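Local coordinates for protein aminoglycoside-O-phosphotransferase VIII (Streptomyces rimosus, PDB 4H05) that probably phosphorylates the 3'-hydroxyl of aminoglycoside antibiotics at the expense of ATP, a modification that confers resistance to these drugs, at residues A[65-70]-A[129-134]; A[122-127]-A[220-225]; A[135-140]-A[176-181]; A[160-165]-A[266-271]. All coordinates share one frame; numbering follows the deposited sequence.

The contacts run across a kinase-like fold from the helix beside the five-stranded N-terminal sheet to the far end of the helical lobe. Contact 1 joins helix 54-71 to the loop after helix 109-124, and contact 2 ties that helix to helix 220-230; their centres lie about 14 Å apart and Trp67 touches Leu126. Asp134 leads straight into contact 3, where helix 137-150 begins. Contacts 3 and 4, centres about 16 Å apart, meet through Tyr266 and Leu269 of helix 260-270. Contacts 1 and 4 lie about 30 Å apart between centres. Along the chain contact 2 crosses contacts 1 and 4 and encloses contact 3, an alternation that knits distant segments together around the predicted catalytic site, nearest contact 2.

Contact 1: A[65-70]-A[129-134]; sequences LVWLAE and ERCPFD
Trp67 reaches from helix 54-71 to Cys131, Pro132 and Phe133, in the loop between helices 109-124 and 137-150. Leu65, before it, packs on Val75 and Val78, away from the loop. At Trp67 the helix turns to the loop: CG stands anti to the backbone N (chi1 174°), which carries the indole out to residues 131-133, where Pro132 CD lies over one face. Trp67 CB lies at the edge of the Phe133 ring, 3.9 Å from Phe133 CE2 and near the ring plane. The two aromatic rings form an offset edge-to-face pair, Phe133 giving its edge, with planes 80° apart. Pro132 CD is 3.6 Å from the centroid of the five-membered ring of Trp67, in a CH-pi contact. Farther out, Trp67 CH2 is 3.7 Å from Cys131 SG, a sulfur-aromatic approach oblique to the six-membered ring. That sulfur is steadied within the loop, where Phe133 N donates to Cys131 SG (3.4 Å, 168°). Trp67 and Cys131 both also touch Val186 of strand 184-187. With chiefly carbon, sulfur and aromatic groups meeting, the junction probably rests on dispersion and the weak directionality of CH-pi and edge-to-face contacts.

Contact 2: A[122-127]-A[220-225]; sequences SLHALD and HSDLAL
A buried His-carboxylate hydrogen bond between His124 and Asp222 joins the C-terminal part of helix 109-124 to the first turn of helix 220-230. The bond is short and almost perfectly straight, 2.7 Å from His124 NE2 to Asp222 OD2 with an angle of 177° at the hydrogen. The oxygen lies in the plane of the imidazole, and the donor meets its anti side, a little out of the carboxylate plane. Ring and carboxylate are only 15° from coplanar. In His124 CG is anti to the carbonyl carbon (chi1 -51°), which sends the ring across to helix 220-230. Asp222 also accepts from the backbone N-H groups of His188, through OD2, and Gly189, through OD1. This is consistent with the kinase-fold arrangement in which a helical aspartate braces the catalytic loop: His188, Gly189 and Asp190 form its His-Gly-Asp sequence, and the side chain of Asp190, the predicted proton acceptor, is about 7 Å from that of Asp222. Two donors thus grip OD2, and His124 probably helps to position the carboxylate that holds the loop. The imidazole is fixed from its other nitrogen as well, ND1 being hydrogen-bonded to Tyr250 OH. Leu123 CD2 lies beside the carboxylate, 4.1 Å from Asp222 OD2.

Contact 3: A[135-140]-A[176-181]; sequences RSLAVT and RTRPAD
Leu137, the first residue of helix 137-150, meets Arg178 and Pro179 just beyond helix 167-177. Its CB is 3.6 Å from Arg178 NH2, one terminal nitrogen of a guanidinium that approaches obliquely. The same NH2 of Arg178 stands 4.2 Å from Ala138 N. This places a positive group by the first turn of a helix, a position that the positive end of the helix dipole would, if anything, disfavour. Arg178 gets there by bending at chi3 (-119°), which folds the end of the chain toward Leu137. More loosely, Leu137 CD1 lies 4.3 Å from Pro179 CD. Both Leu137 and Pro179 also touch Phe265 of helix 260-270, which bridges the two segments. Behind this first shell the helix start is well anchored. Ser136 O takes hydrogen bonds from Val139 N (2.8 Å) and Thr140 N (2.9 Å), Ser136 OG is bonded to Asp134 OD1, and Leu137 N is bonded to Glu182 OE1. Ser136 occupies the N-cap position, so the arrangement is that of a helix N-terminus, in the helical lobe of the kinase-like fold, set against the chain that leaves a neighbouring helix.

Contact 4: A[160-165]-A[266-271]; sequences EERKGW and YRLLDE
Arg162 and Glu271 form the salt bridge at the heart of a small charged network that also includes Glu161, pinning the loop before helix 167-177 to the C-terminal region of helix 260-270 in the helical lobe. Arg162 opens a type II beta turn that runs to Trp165. Its CB heads toward the helix, and chi1 of -63° directs the chain over Trp165 and on to Leu268. Arg162 CG rests above one face of the Trp165 indole, 3.3 Å from its plane and toward the rim, so that the first and last residues of the turn pack together. From CD the chain passes Leu268: CD1 of that leucine is 4.1 Å from Arg162 CD and 3.8 Å from Arg162 NE. The same methyl lies over one face of the guanidinium, toward its rim, 3.8 Å from Arg162 CZ, while the carboxylate carbon of Glu161 lies over the opposite face. Arg162 NH2 is 3.3 Å from Glu161 OE2, well out of the guanidinium plane, so charge rather than a directed N-H links them; this glutamate is poorly ordered and its part is less certain. Leu170 of helix 167-177 touches both Arg162 and Leu268. At the tip, Arg162 NH1 comes within 2.6 Å of Glu271 OE2, at the guanidinium edge, with the two planar groups turned 76° apart. That same OE2 is hydrogen-bonded to the backbone N of Asp159.

Contact 1: A[65-70]-A[129-134]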
loop_
_atom_site.group_PDB
_atom_site.type_symbol
_atom_site.label_atom_id
_atom_site.label_comp_id
_atom_site.label_asym_id
_atom_site.label_seq_id
_atom_site.Cartn_x
_atom_site.Cartn_y
_atom_site.Cartn_z
ATOM N N LEU A 65 -1.913 5.716 10.209
ATOM C CA LEU A 65 -3.387 5.615 10.103
ATOM C C LEU A 65 -4.173 6.731 10.879
ATOM O O LEU A 65 -5.262 7.265 10.447
ATOM C CB LEU A 65 -3.776 4.212 10.600
ATOM C CG LEU A 65 -4.393 3.075 9.767
ATOM C CD1 LEU A 65 -4.314 3.040 8.319
ATOM C CD2 LEU A 65 -4.000 1.704 10.253
ATOM N N VAL A 66 -3.701 7.006 12.067
ATOM C CA VAL A 66 -4.284 7.983 12.960
ATOM C C VAL A 66 -4.094 9.358 12.388
ATOM O O VAL A 66 -4.977 10.210 12.448
ATOM C CB VAL A 66 -3.553 7.890 14.349
ATOM C CG1 VAL A 66 -3.873 9.087 15.181
ATOM C CG2 VAL A 66 -3.908 6.607 15.154
ATOM N N TRP A 67 -2.899 9.613 11.838
ATOM C CA TRP A 67 -2.676 10.917 11.269
ATOM C C TRP A 67 -3.496 11.116 10.021
ATOM O O TRP A 67 -4.172 12.144 9.874
ATOM C CB TRP A 67 -1.214 11.153 11.039
ATOM C CG TRP A 67 -0.924 12.398 10.345
ATOM C CD1 TRP A 67 -0.789 13.666 10.908
ATOM C CD2 TRP A 67 -0.746 12.579 8.917
ATOM N NE1 TRP A 67 -0.462 14.579 9.969
ATOM C CE2 TRP A 67 -0.465 14.014 8.728
ATOM C CE3 TRP A 67 -0.782 11.742 7.817
ATOM C CZ2 TRP A 67 -0.250 14.574 7.471
ATOM C CZ3 TRP A 67 -0.514 12.295 6.564
ATOM C CH2 TRP A 67 -0.284 13.703 6.390
ATOM N N LEU A 68 -3.538 10.106 9.167
ATOM C CA LEU A 68 -4.420 10.161 8.026
ATOM C C LEU A 68 -5.927 10.458 8.306
ATOM O O LEU A 68 -6.612 11.197 7.577
ATOM C CB LEU A 68 -4.258 8.889 7.233
ATOM C CG LEU A 68 -3.378 8.734 5.984
ATOM C CD1 LEU A 68 -2.625 9.908 5.389
ATOM C CD2 LEU A 68 -2.577 7.439 6.019
ATOM N N ALA A 69 -6.456 9.872 9.325
ATOM C CA ALA A 69 -7.841 10.127 9.732
ATOM C C ALA A 69 -7.920 11.563 10.136
ATOM O O ALA A 69 -8.869 12.213 9.819
ATOM C CB ALA A 69 -8.276 9.237 10.935
ATOM N N GLU A 70 -6.921 12.096 10.846
ATOM C CA GLU A 70 -7.146 13.436 11.326
ATOM C C GLU A 70 -7.092 14.337 10.129
ATOM O O GLU A 70 -7.897 15.232 10.034
ATOM C CB GLU A 70 -6.261 13.860 12.506
ATOM C CG GLU A 70 -5.261 14.966 12.187
ATOM C CD GLU A 70 -5.741 16.358 12.507
ATOM O OE1 GLU A 70 -5.000 17.265 12.044
ATOM O OE2 GLU A 70 -6.765 16.575 13.245
ATOM N N GLU A 129 4.564 19.398 4.021
ATOM C CA GLU A 129 5.228 19.972 5.203
ATOM C C GLU A 129 4.441 19.771 6.467
ATOM O O GLU A 129 5.004 19.975 7.532
ATOM C CB GLU A 129 5.571 21.480 5.052
ATOM C CG GLU A 129 6.219 21.892 3.708
ATOM C CD GLU A 129 6.826 23.292 3.719
ATOM O OE1 GLU A 129 6.518 24.090 4.667
ATOM O OE2 GLU A 129 7.628 23.615 2.797
ATOM N N ARG A 130 3.163 19.405 6.395
ATOM C CA ARG A 130 2.446 19.005 7.593
ATOM C C ARG A 130 2.714 17.537 7.936
ATOM O O ARG A 130 2.416 17.100 9.025
ATOM C CB ARG A 130 0.924 19.166 7.497
ATOM C CG ARG A 130 0.356 20.489 6.968
ATOM C CD ARG A 130 1.291 21.675 7.194
ATOM N NE ARG A 130 0.547 22.740 7.843
ATOM C CZ ARG A 130 -0.333 23.520 7.237
ATOM N NH1 ARG A 130 -0.569 23.412 5.919
ATOM N NH2 ARG A 130 -0.956 24.422 7.966
ATOM N N CYS A 131 3.303 16.770 7.037
ATOM C CA CYS A 131 3.229 15.327 7.181
ATOM C C CYS A 131 4.375 14.906 8.051
ATOM O O CYS A 131 5.488 15.243 7.772
ATOM C CB CYS A 131 3.360 14.652 5.815
ATOM S SG CYS A 131 3.313 12.856 5.984
ATOM N N PRO A 132 4.121 14.145 9.110
ATOM C CA PRO A 132 5.326 13.742 9.861
ATOM C C PRO A 132 6.193 12.653 9.242
ATOM O O PRO A 132 7.214 12.311 9.797
ATOM C CB PRO A 132 4.787 13.218 11.214
ATOM C CG PRO A 132 3.325 13.478 11.211
ATOM C CD PRO A 132 2.877 13.973 9.855
ATOM N N PHE A 133 5.768 12.029 8.167
ATOM C CA PHE A 133 6.410 10.764 7.848
ATOM C C PHE A 133 7.186 11.044 6.614
ATOM O O PHE A 133 6.683 11.705 5.765
ATOM C CB PHE A 133 5.381 9.662 7.652
ATOM C CG PHE A 133 4.451 9.524 8.812
ATOM C CD1 PHE A 133 4.912 9.022 10.021
ATOM C CD2 PHE A 133 3.153 9.992 8.723
ATOM C CE1 PHE A 133 4.087 8.961 11.099
ATOM C CE2 PHE A 133 2.325 9.981 9.803
ATOM C CZ PHE A 133 2.779 9.465 10.995
ATOM N N ASP A 134 8.367 10.471 6.504
ATOM C CA ASP A 134 9.250 10.674 5.388
ATOM C C ASP A 134 9.387 9.305 4.683
ATOM O O ASP A 134 9.870 8.358 5.273
ATOM C CB ASP A 134 10.659 11.051 5.984
ATOM C CG ASP A 134 11.633 11.568 4.966
ATOM O OD1 ASP A 134 11.328 11.668 3.766
ATOM O OD2 ASP A 134 12.754 11.889 5.380
#

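Contact 2: A[122-127]-A[220-225]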
loop_
_atom_site.group_PDB
_atom_site.type_symbol
_atom_site.label_atom_id
_atom_site.label_comp_id
_atom_site.label_asym_id
_atom_site.label_seq_id
_atom_site.Cartn_x
_atom_site.Cartn_y
_atom_site.Cartn_z
ATOM N N SER A 122 -6.403 13.542 -3.560
ATOM C CA SER A 122 -6.689 14.037 -2.279
ATOM C C SER A 122 -5.489 13.802 -1.369
ATOM O O SER A 122 -5.168 14.601 -0.501
ATOM C CB SER A 122 -7.929 13.286 -1.734
ATOM O OG SER A 122 -9.090 13.511 -2.524
ATOM N N LEU A 123 -4.851 12.668 -1.525
ATOM C CA LEU A 123 -3.615 12.368 -0.807
ATOM C C LEU A 123 -2.573 13.424 -1.256
ATOM O O LEU A 123 -1.952 14.135 -0.447
ATOM C CB LEU A 123 -3.178 10.972 -1.221
ATOM C CG LEU A 123 -2.678 9.827 -0.371
ATOM C CD1 LEU A 123 -3.280 9.769 1.037
ATOM C CD2 LEU A 123 -2.870 8.534 -1.206
ATOM N N HIS A 124 -2.426 13.602 -2.567
ATOM C CA HIS A 124 -1.388 14.529 -3.044
ATOM C C HIS A 124 -1.728 15.958 -2.875
ATOM O O HIS A 124 -0.896 16.741 -3.162
ATOM C CB HIS A 124 -0.887 14.230 -4.452
ATOM C CG HIS A 124 -0.472 12.788 -4.650
ATOM N ND1 HIS A 124 -0.378 12.219 -5.861
ATOM C CD2 HIS A 124 -0.206 11.803 -3.742
ATOM C CE1 HIS A 124 -0.044 10.920 -5.727
ATOM N NE2 HIS A 124 0.067 10.657 -4.438
ATOM N N ALA A 125 -2.930 16.296 -2.365
ATOM C CA ALA A 125 -3.307 17.694 -2.076
ATOM C C ALA A 125 -2.895 18.078 -0.721
ATOM O O ALA A 125 -2.961 19.228 -0.408
ATOM C CB ALA A 125 -4.799 17.916 -2.179
ATOM N N LEU A 126 -2.582 17.110 0.146
ATOM C CA LEU A 126 -2.089 17.459 1.469
ATOM C C LEU A 126 -0.811 18.272 1.313
ATOM O O LEU A 126 -0.075 18.081 0.401
ATOM C CB LEU A 126 -1.790 16.196 2.283
ATOM C CG LEU A 126 -3.040 15.544 2.766
ATOM C CD1 LEU A 126 -2.817 14.100 3.172
ATOM C CD2 LEU A 126 -3.574 16.404 3.891
ATOM N N ASP A 127 -0.532 19.173 2.230
ATOM C CA ASP A 127 0.713 19.891 2.199
ATOM C C ASP A 127 1.749 18.955 2.891
ATOM O O ASP A 127 1.657 18.675 4.057
ATOM C CB ASP A 127 0.496 21.234 2.935
ATOM C CG ASP A 127 1.786 22.063 3.089
ATOM O OD1 ASP A 127 1.684 23.199 3.582
ATOM O OD2 ASP A 127 2.895 21.590 2.740
ATOM N N HIS A 220 5.123 10.484 -8.171
ATOM C CA HIS A 220 5.253 9.320 -9.097
ATOM C C HIS A 220 5.412 8.024 -8.349
ATOM O O HIS A 220 5.169 6.913 -8.873
ATOM C CB HIS A 220 6.358 9.554 -10.155
ATOM C CG HIS A 220 6.047 10.689 -11.103
ATOM N ND1 HIS A 220 5.541 10.474 -12.352
ATOM C CD2 HIS A 220 6.078 12.038 -10.934
ATOM C CE1 HIS A 220 5.276 11.655 -12.930
ATOM N NE2 HIS A 220 5.652 12.605 -12.092
ATOM N N SER A 221 5.776 8.077 -7.075
ATOM C CA SER A 221 5.816 6.786 -6.338
ATOM C C SER A 221 4.436 6.148 -6.235
ATOM O O SER A 221 4.331 4.936 -5.988
ATOM C CB SER A 221 6.346 6.998 -4.900
ATOM O OG SER A 221 5.566 8.015 -4.279
ATOM N N ASP A 222 3.386 6.969 -6.252
ATOM C CA ASP A 222 2.003 6.461 -6.204
ATOM C C ASP A 222 1.476 6.164 -7.605
ATOM O O ASP A 222 0.854 5.086 -7.871
ATOM C CB ASP A 222 1.069 7.414 -5.471
ATOM C CG ASP A 222 1.136 7.302 -3.948
ATOM O OD1 ASP A 222 1.705 6.358 -3.400
ATOM O OD2 ASP A 222 0.651 8.240 -3.308
ATOM N N LEU A 223 1.758 7.100 -8.521
ATOM C CA LEU A 223 1.338 6.940 -9.917
ATOM C C LEU A 223 1.869 5.664 -10.562
ATOM O O LEU A 223 1.157 5.019 -11.335
ATOM C CB LEU A 223 1.765 8.159 -10.719
ATOM C CG LEU A 223 1.023 9.454 -10.350
ATOM C CD1 LEU A 223 1.579 10.709 -11.007
ATOM C CD2 LEU A 223 -0.459 9.258 -10.646
ATOM N N ALA A 224 3.138 5.329 -10.267
ATOM C CA ALA A 224 3.820 4.214 -10.879
ATOM C C ALA A 224 3.063 2.958 -10.562
ATOM O O ALA A 224 2.785 2.140 -11.454
ATOM C CB ALA A 224 5.288 4.117 -10.397
ATOM N N LEU A 225 2.692 2.781 -9.282
ATOM C CA LEU A 225 2.197 1.485 -8.905
ATOM C C LEU A 225 0.764 1.370 -9.288
ATOM O O LEU A 225 0.340 0.356 -9.693
ATOM C CB LEU A 225 2.325 1.190 -7.406
ATOM C CG LEU A 225 3.651 1.388 -6.652
ATOM C CD1 LEU A 225 3.691 0.487 -5.416
ATOM C CD2 LEU A 225 4.906 1.344 -7.496
#

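Contact 3: A[135-140]-A[176-181]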
loop_
_atom_site.group_PDB
_atom_site.type_symbol
_atom_site.label_atom_id
_atom_site.label_comp_id
_atom_site.label_asym_id
_atom_site.label_seq_id
_atom_site.Cartn_x
_atom_site.Cartn_y
_atom_site.Cartn_z
ATOM N N ARG A 135 9.026 9.208 3.404
ATOM C CA ARG A 135 9.407 8.085 2.596
ATOM C C ARG A 135 10.128 8.512 1.295
ATOM O O ARG A 135 9.914 7.932 0.185
ATOM C CB ARG A 135 8.151 7.259 2.265
ATOM C CG ARG A 135 8.491 5.780 2.003
ATOM C CD ARG A 135 7.860 5.302 0.681
ATOM N NE ARG A 135 8.271 3.914 0.442
ATOM C CZ ARG A 135 8.160 3.259 -0.708
ATOM N NH1 ARG A 135 7.620 3.812 -1.777
ATOM N NH2 ARG A 135 8.626 2.034 -0.793
ATOM N N SER A 136 10.974 9.537 1.396
ATOM C CA SER A 136 11.651 10.060 0.222
ATOM C C SER A 136 12.809 9.180 -0.185
ATOM O O SER A 136 13.102 8.192 0.487
ATOM C CB SER A 136 12.152 11.477 0.476
ATOM O OG SER A 136 12.993 11.476 1.570
ATOM N N LEU A 137 13.455 9.526 -1.302
ATOM C CA LEU A 137 14.631 8.759 -1.799
ATOM C C LEU A 137 15.778 8.682 -0.807
ATOM O O LEU A 137 16.515 7.628 -0.799
ATOM C CB LEU A 137 15.169 9.366 -3.070
ATOM C CG LEU A 137 14.197 9.331 -4.264
ATOM C CD1 LEU A 137 14.661 10.306 -5.332
ATOM C CD2 LEU A 137 14.060 7.918 -4.801
ATOM N N ALA A 138 15.938 9.721 0.046
ATOM C CA ALA A 138 16.940 9.565 1.208
ATOM C C ALA A 138 16.604 8.393 2.126
ATOM O O ALA A 138 17.486 7.757 2.697
ATOM C CB ALA A 138 17.189 10.866 2.030
ATOM N N VAL A 139 15.370 7.952 2.159
ATOM C CA VAL A 139 15.032 6.799 3.022
ATOM C C VAL A 139 14.944 5.526 2.220
ATOM O O VAL A 139 15.311 4.388 2.663
ATOM C CB VAL A 139 13.610 6.981 3.657
ATOM C CG1 VAL A 139 13.066 5.695 4.215
ATOM C CG2 VAL A 139 13.600 8.018 4.721
ATOM N N THR A 140 14.329 5.666 1.063
ATOM C CA THR A 140 13.945 4.475 0.334
ATOM C C THR A 140 15.129 3.855 -0.380
ATOM O O THR A 140 15.169 2.644 -0.546
ATOM C CB THR A 140 12.804 4.712 -0.666
ATOM O OG1 THR A 140 13.139 5.770 -1.569
ATOM C CG2 THR A 140 11.462 4.982 0.036
ATOM N N ARG A 176 21.688 4.057 -10.727
ATOM C CA ARG A 176 21.977 4.720 -12.010
ATOM C C ARG A 176 20.870 5.609 -12.527
ATOM O O ARG A 176 21.103 6.699 -13.070
ATOM C CB ARG A 176 22.300 3.675 -13.084
ATOM C CG ARG A 176 22.620 4.283 -14.456
ATOM C CD ARG A 176 22.988 3.213 -15.499
ATOM N NE ARG A 176 21.784 2.644 -16.129
ATOM C CZ ARG A 176 20.973 3.289 -16.990
ATOM N NH1 ARG A 176 21.212 4.541 -17.376
ATOM N NH2 ARG A 176 19.894 2.677 -17.461
ATOM N N THR A 177 19.648 5.117 -12.423
ATOM C CA THR A 177 18.478 5.877 -12.853
ATOM C C THR A 177 17.856 6.796 -11.816
ATOM O O THR A 177 16.918 7.493 -12.131
ATOM C CB THR A 177 17.422 4.911 -13.399
ATOM O OG1 THR A 177 17.204 3.815 -12.474
ATOM C CG2 THR A 177 17.949 4.306 -14.718
ATOM N N ARG A 178 18.368 6.920 -10.604
ATOM C CA ARG A 178 17.592 7.743 -9.641
ATOM C C ARG A 178 17.256 9.112 -10.199
ATOM O O ARG A 178 18.056 9.727 -10.835
ATOM C CB ARG A 178 18.179 7.816 -8.209
ATOM C CG ARG A 178 18.818 9.090 -7.738
ATOM C CD ARG A 178 19.522 8.823 -6.385
ATOM N NE ARG A 178 18.999 9.631 -5.287
ATOM C CZ ARG A 178 19.240 9.449 -3.986
ATOM N NH1 ARG A 178 20.017 8.470 -3.516
ATOM N NH2 ARG A 178 18.695 10.290 -3.117
ATOM N N PRO A 179 16.021 9.580 -9.988
ATOM C CA PRO A 179 15.694 10.914 -10.498
ATOM C C PRO A 179 16.555 12.059 -9.946
ATOM O O PRO A 179 17.079 11.979 -8.826
ATOM C CB PRO A 179 14.232 11.076 -10.098
ATOM C CG PRO A 179 13.726 9.680 -10.073
ATOM C CD PRO A 179 14.837 8.917 -9.436
ATOM N N ALA A 180 16.731 13.068 -10.795
ATOM C CA ALA A 180 17.292 14.382 -10.436
ATOM C C ALA A 180 16.554 15.134 -9.297
ATOM O O ALA A 180 17.169 15.785 -8.469
ATOM C CB ALA A 180 17.289 15.262 -11.698
ATOM N N ASP A 181 15.224 15.057 -9.283
ATOM C CA ASP A 181 14.399 15.865 -8.370
ATOM C C ASP A 181 13.268 14.956 -7.826
ATOM O O ASP A 181 12.973 13.930 -8.420
ATOM C CB ASP A 181 13.785 16.995 -9.167
ATOM C CG ASP A 181 12.849 16.472 -10.233
ATOM O OD1 ASP A 181 13.405 16.009 -11.267
ATOM O OD2 ASP A 181 11.590 16.438 -10.001
#

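Contact 4: A[160-165]-A[266-271]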
loop_
_atom_site.group_PDB
_atom_site.type_symbol
_atom_site.label_atom_id
_atom_site.label_comp_id
_atom_site.label_asym_id
_atom_site.label_seq_id
_atom_site.Cartn_x
_atom_site.Cartn_y
_atom_site.Cartn_z
ATOM N N GLU A 160 9.310 -8.577 -16.185
ATOM C CA GLU A 160 9.925 -9.250 -17.355
ATOM C C GLU A 160 11.232 -8.629 -17.792
ATOM O O GLU A 160 12.190 -9.345 -18.051
ATOM C CB GLU A 160 8.960 -9.294 -18.573
ATOM N N GLU A 161 11.304 -7.304 -17.830
ATOM C CA GLU A 161 12.524 -6.661 -18.307
ATOM C C GLU A 161 13.744 -7.020 -17.432
ATOM O O GLU A 161 14.857 -6.656 -17.775
ATOM C CB GLU A 161 12.374 -5.131 -18.406
ATOM C CG GLU A 161 10.947 -4.555 -18.542
ATOM C CD GLU A 161 10.396 -3.898 -17.250
ATOM O OE1 GLU A 161 9.736 -4.594 -16.401
ATOM O OE2 GLU A 161 10.634 -2.663 -17.111
ATOM N N ARG A 162 13.570 -7.735 -16.312
ATOM C CA ARG A 162 14.736 -8.068 -15.483
ATOM C C ARG A 162 14.802 -9.480 -14.948
ATOM O O ARG A 162 15.468 -9.721 -13.937
ATOM C CB ARG A 162 14.766 -7.085 -14.304
ATOM C CG ARG A 162 14.948 -5.630 -14.726
ATOM C CD ARG A 162 14.648 -4.677 -13.595
ATOM N NE ARG A 162 14.056 -3.466 -14.127
ATOM C CZ ARG A 162 12.839 -3.013 -13.829
ATOM N NH1 ARG A 162 12.061 -3.638 -12.959
ATOM N NH2 ARG A 162 12.427 -1.895 -14.389
ATOM N N LYS A 163 14.113 -10.425 -15.575
ATOM C CA LYS A 163 14.110 -11.790 -15.029
ATOM C C LYS A 163 15.585 -12.190 -14.900
ATOM O O LYS A 163 16.403 -11.815 -15.737
ATOM C CB LYS A 163 13.361 -12.770 -15.947
ATOM N N GLY A 164 15.939 -12.899 -13.830
ATOM C CA GLY A 164 17.333 -13.313 -13.645
ATOM C C GLY A 164 18.342 -12.237 -13.219
ATOM O O GLY A 164 19.516 -12.578 -13.047
ATOM N N TRP A 165 17.966 -10.953 -13.053
ATOM C CA TRP A 165 18.944 -10.000 -12.454
ATOM C C TRP A 165 19.279 -10.329 -11.018
ATOM O O TRP A 165 18.467 -10.875 -10.248
ATOM C CB TRP A 165 18.470 -8.604 -12.471
ATOM C CG TRP A 165 18.481 -7.985 -13.808
ATOM C CD1 TRP A 165 18.617 -8.605 -15.030
ATOM C CD2 TRP A 165 18.328 -6.580 -14.110
ATOM N NE1 TRP A 165 18.553 -7.691 -16.059
ATOM C CE2 TRP A 165 18.394 -6.459 -15.579
ATOM C CE3 TRP A 165 18.165 -5.419 -13.341
ATOM C CZ2 TRP A 165 18.312 -5.238 -16.219
ATOM C CZ3 TRP A 165 18.069 -4.187 -14.018
ATOM C CH2 TRP A 165 18.134 -4.105 -15.412
ATOM N N TYR A 266 10.033 4.319 -10.277
ATOM C CA TYR A 266 9.295 3.931 -9.070
ATOM C C TYR A 266 8.713 2.542 -9.179
ATOM O O TYR A 266 8.526 1.862 -8.171
ATOM C CB TYR A 266 8.287 5.047 -8.637
ATOM C CG TYR A 266 9.011 6.281 -8.067
ATOM C CD1 TYR A 266 9.602 6.231 -6.804
ATOM C CD2 TYR A 266 9.144 7.446 -8.784
ATOM C CE1 TYR A 266 10.293 7.281 -6.300
ATOM C CE2 TYR A 266 9.858 8.548 -8.260
ATOM C CZ TYR A 266 10.467 8.397 -7.049
ATOM O OH TYR A 266 11.171 9.374 -6.533
ATOM N N ARG A 267 8.550 2.031 -10.400
ATOM C CA ARG A 267 8.268 0.622 -10.577
ATOM C C ARG A 267 9.480 -0.236 -10.186
ATOM O O ARG A 267 9.301 -1.325 -9.647
ATOM C CB ARG A 267 7.871 0.258 -12.040
ATOM C CG ARG A 267 6.416 0.477 -12.498
ATOM C CD ARG A 267 6.107 -0.244 -13.869
ATOM N NE ARG A 267 5.990 0.888 -14.744
ATOM C CZ ARG A 267 6.811 1.307 -15.688
ATOM N NH1 ARG A 267 7.799 0.592 -16.156
ATOM N NH2 ARG A 267 6.547 2.494 -16.206
ATOM N N LEU A 268 10.682 0.219 -10.531
ATOM C CA LEU A 268 11.921 -0.480 -10.196
ATOM C C LEU A 268 12.192 -0.424 -8.700
ATOM O O LEU A 268 12.480 -1.455 -8.033
ATOM C CB LEU A 268 13.117 0.135 -10.970
ATOM C CG LEU A 268 14.488 -0.304 -10.509
ATOM C CD1 LEU A 268 14.728 -1.821 -10.717
ATOM C CD2 LEU A 268 15.548 0.614 -11.194
ATOM N N LEU A 269 12.037 0.759 -8.133
ATOM C CA LEU A 269 12.159 0.816 -6.649
ATOM C C LEU A 269 11.314 -0.216 -5.912
ATOM O O LEU A 269 11.740 -0.823 -4.883
ATOM C CB LEU A 269 11.842 2.229 -6.156
ATOM C CG LEU A 269 11.955 2.465 -4.651
ATOM C CD1 LEU A 269 13.411 2.235 -4.208
ATOM C CD2 LEU A 269 11.410 3.870 -4.282
ATOM N N ASP A 270 10.123 -0.418 -6.434
ATOM C CA ASP A 270 9.178 -1.246 -5.758
ATOM C C ASP A 270 9.560 -2.715 -5.809
ATOM O O ASP A 270 9.107 -3.483 -4.983
ATOM C CB ASP A 270 7.750 -1.052 -6.291
ATOM C CG ASP A 270 6.667 -1.571 -5.303
ATOM O OD1 ASP A 270 6.741 -1.311 -4.070
ATOM O OD2 ASP A 270 5.756 -2.295 -5.734
ATOM N N GLU A 271 10.380 -3.108 -6.773
ATOM C CA GLU A 271 10.815 -4.473 -6.836
ATOM C C GLU A 271 11.628 -4.854 -5.611
ATOM O O GLU A 271 11.825 -6.029 -5.357
ATOM C CB GLU A 271 11.721 -4.649 -8.037
ATOM C CG GLU A 271 11.104 -4.210 -9.377
ATOM C CD GLU A 271 10.676 -5.393 -10.165
ATOM O OE1 GLU A 271 10.156 -6.315 -9.489
ATOM O OE2 GLU A 271 10.891 -5.410 -11.402
#